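Translation initiation inhibitor (Streptococcus pyogenes, PDB 2EWC) is of unknown function but belongs to the highly conserved YjgF family and may act as a translation initiation inhibitor. Local coordinates at residues 66-71 with 112-117. Numbering follows the deposited sequence.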
loop_
_atom_site.group_PDB
_atom_site.type_symbol
_atom_site.label_atom_id
_atom_site.label_comp_id
_atom_site.label_asym_id
_atom_site.label_seq_id
_atom_site.Cartn_x
_atom_site.Cartn_y
_atom_site.Cartn_z
HETATM N N MSE B 66 -25.267 20.390 -9.150
HETATM C CA MSE B 66 -26.549 19.976 -8.576
HETATM C C MSE B 66 -26.278 19.374 -7.217
HETATM O O MSE B 66 -25.391 18.547 -7.089
HETATM C CB MSE B 66 -27.168 18.900 -9.460
HETATM C CG MSE B 66 -28.606 19.141 -9.876
HETATM SE SE MSE B 66 -29.203 18.094 -11.243
HETATM C CE MSE B 66 -28.427 16.546 -10.887
ATOM N N ASP B 67 -27.025 19.799 -6.199
ATOM C CA ASP B 67 -26.987 19.146 -4.891
ATOM C C ASP B 67 -28.275 18.330 -4.772
ATOM O O ASP B 67 -29.350 18.876 -4.991
ATOM C CB ASP B 67 -26.910 20.183 -3.765
ATOM C CG ASP B 67 -25.508 20.712 -3.554
ATOM O OD1 ASP B 67 -24.570 20.186 -4.182
ATOM O OD2 ASP B 67 -25.321 21.654 -2.748
ATOM N N CYS B 68 -28.161 17.040 -4.469
ATOM C CA CYS B 68 -29.348 16.173 -4.392
ATOM C C CYS B 68 -29.600 15.758 -2.959
ATOM O O CYS B 68 -28.706 15.218 -2.300
ATOM C CB CYS B 68 -29.174 14.946 -5.281
ATOM S SG CYS B 68 -28.476 15.354 -6.923
ATOM N N LEU B 69 -30.799 16.038 -2.456
ATOM C CA LEU B 69 -31.102 15.756 -1.049
ATOM C C LEU B 69 -32.064 14.568 -0.955
ATOM O O LEU B 69 -33.155 14.616 -1.510
ATOM C CB LEU B 69 -31.718 16.984 -0.351
ATOM C CG LEU B 69 -30.956 18.324 -0.274
ATOM C CD1 LEU B 69 -31.724 19.367 0.572
ATOM C CD2 LEU B 69 -29.567 18.162 0.279
ATOM N N PHE B 70 -31.679 13.530 -0.218
ATOM C CA PHE B 70 -32.483 12.313 -0.137
ATOM C C PHE B 70 -32.850 12.052 1.315
ATOM O O PHE B 70 -32.001 12.184 2.211
ATOM C CB PHE B 70 -31.686 11.082 -0.573
ATOM C CG PHE B 70 -31.304 11.038 -2.037
ATOM C CD1 PHE B 70 -32.046 10.258 -2.937
ATOM C CD2 PHE B 70 -30.163 11.687 -2.489
ATOM C CE1 PHE B 70 -31.705 10.187 -4.272
ATOM C CE2 PHE B 70 -29.793 11.612 -3.838
ATOM C CZ PHE B 70 -30.572 10.872 -4.737
ATOM N N ARG B 71 -34.079 11.612 1.553
ATOM C CA ARG B 71 -34.401 11.053 2.864
ATOM C C ARG B 71 -33.629 9.722 3.069
ATOM O O ARG B 71 -33.239 9.391 4.195
ATOM C CB ARG B 71 -35.917 10.831 2.984
ATOM C CG ARG B 71 -36.387 10.361 4.350
ATOM C CD ARG B 71 -37.924 10.252 4.377
ATOM N NE ARG B 71 -38.598 11.558 4.262
ATOM C CZ ARG B 71 -38.800 12.417 5.262
ATOM N NH1 ARG B 71 -38.374 12.136 6.505
ATOM N NH2 ARG B 71 -39.461 13.557 5.018
ATOM N N PHE B 112 -37.361 13.616 -1.552
ATOM C CA PHE B 112 -36.304 14.091 -2.435
ATOM C C PHE B 112 -36.450 15.572 -2.783
ATOM O O PHE B 112 -37.566 16.059 -2.996
ATOM C CB PHE B 112 -36.305 13.243 -3.711
ATOM C CG PHE B 112 -35.247 13.629 -4.701
ATOM C CD1 PHE B 112 -33.935 13.173 -4.553
ATOM C CD2 PHE B 112 -35.556 14.466 -5.765
ATOM C CE1 PHE B 112 -32.937 13.538 -5.469
ATOM C CE2 PHE B 112 -34.571 14.847 -6.685
ATOM C CZ PHE B 112 -33.253 14.362 -6.538
ATOM N N GLN B 113 -35.323 16.279 -2.812
ATOM C CA GLN B 113 -35.263 17.660 -3.291
ATOM C C GLN B 113 -33.989 17.781 -4.089
ATOM O O GLN B 113 -33.064 16.996 -3.887
ATOM C CB GLN B 113 -35.208 18.666 -2.150
ATOM C CG GLN B 113 -36.446 18.725 -1.264
ATOM C CD GLN B 113 -36.344 19.839 -0.221
ATOM O OE1 GLN B 113 -35.260 20.354 0.043
ATOM N NE2 GLN B 113 -37.478 20.197 0.395
ATOM N N VAL B 114 -33.945 18.747 -5.008
ATOM C CA VAL B 114 -32.716 19.031 -5.721
ATOM C C VAL B 114 -32.536 20.547 -5.870
ATOM O O VAL B 114 -33.503 21.284 -5.914
ATOM C CB VAL B 114 -32.645 18.262 -7.070
ATOM C CG1 VAL B 114 -33.713 18.765 -8.103
ATOM C CG2 VAL B 114 -31.245 18.300 -7.627
ATOM N N ASP B 115 -31.294 21.013 -5.862
ATOM C CA ASP B 115 -31.020 22.389 -6.224
ATOM C C ASP B 115 -29.849 22.403 -7.194
ATOM O O ASP B 115 -29.348 21.346 -7.579
ATOM C CB ASP B 115 -30.800 23.257 -4.972
ATOM C CG ASP B 115 -29.381 23.174 -4.413
ATOM O OD1 ASP B 115 -28.996 24.090 -3.637
ATOM O OD2 ASP B 115 -28.633 22.221 -4.738
ATOM N N GLY B 116 -29.402 23.580 -7.612
ATOM C CA GLY B 116 -28.262 23.639 -8.515
ATOM C C GLY B 116 -27.872 25.027 -8.952
ATOM O O GLY B 116 -28.516 26.023 -8.583
ATOM N N VAL B 117 -26.798 25.068 -9.741
ATOM C CA VAL B 117 -26.322 26.256 -10.408
ATOM C C VAL B 117 -26.401 25.984 -11.930
ATOM O O VAL B 117 -26.047 24.904 -12.379
ATOM C CB VAL B 117 -24.844 26.577 -9.990
ATOM C CG1 VAL B 117 -24.401 27.908 -10.558
ATOM C CG2 VAL B 117 -24.674 26.570 -8.445
#
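Strands 66-70 and 112-117 run antiparallel, the axes of these short segments coming within 4.5 Å, and are tied by main-chain bonds at two hydrogen-bonded pairs. At Leu69 and Gln113 both bonds are nearly straight, Leu69 N reaching Gln113 O at 2.8 Å. The second pair, Asp67 with Asp115, is uneven: Asp115 N meets Asp67 O nearly straight and in the carbonyl plane, whereas Asp67 N comes to Asp115 O from above the Asp115 carbonyl plane and at a more bent N-H...O angle, 143°.

Met66, Cys68, Phe70, Phe112 and Val114 share the apolar face. Phe112 has CG anti to its backbone N (chi1 -179°), while Phe70 has CG anti to its carbonyl carbon, beside the backbone N. The rings meet edge-to-face, planes at 66°: the CE1 corner of Phe112 stands over one face of Phe70, toward the rim, 3.6 Å from Phe70 CZ. Farther along, CG2 of Val114, anti to its own backbone N, touches Met66 CG (selenomethionine in the crystal) at 3.6 Å and lies near Cys68 SG. Helices 38-54 and 76-87 pack onto this face, with Ala45 against Phe112 and Val114, and Met79 against Cys68 and Phe70.

On the other face Asp67, Leu69 and Asp115 meet a neighbouring subunit, while Gln113 packs on Tyr29 and Phe101 of its own chain. The two carboxylates lie side by side. Lys95 of that subunit forms salt bridges with Asp67 OD2 and Asp115 OD1; Asp67 OD1 is held by Lys95 and Gln65 of its own chain.

Strands 63-70 and 112-119, neighbours in the mixed sheet of this YjgF-family subunit, thus join a helix-covered hydrophobic core to a mixed, partly charged interface. The lysines probably offset repulsion between the buried carboxylates, consistent with a charge pairing completed at the subunit contact.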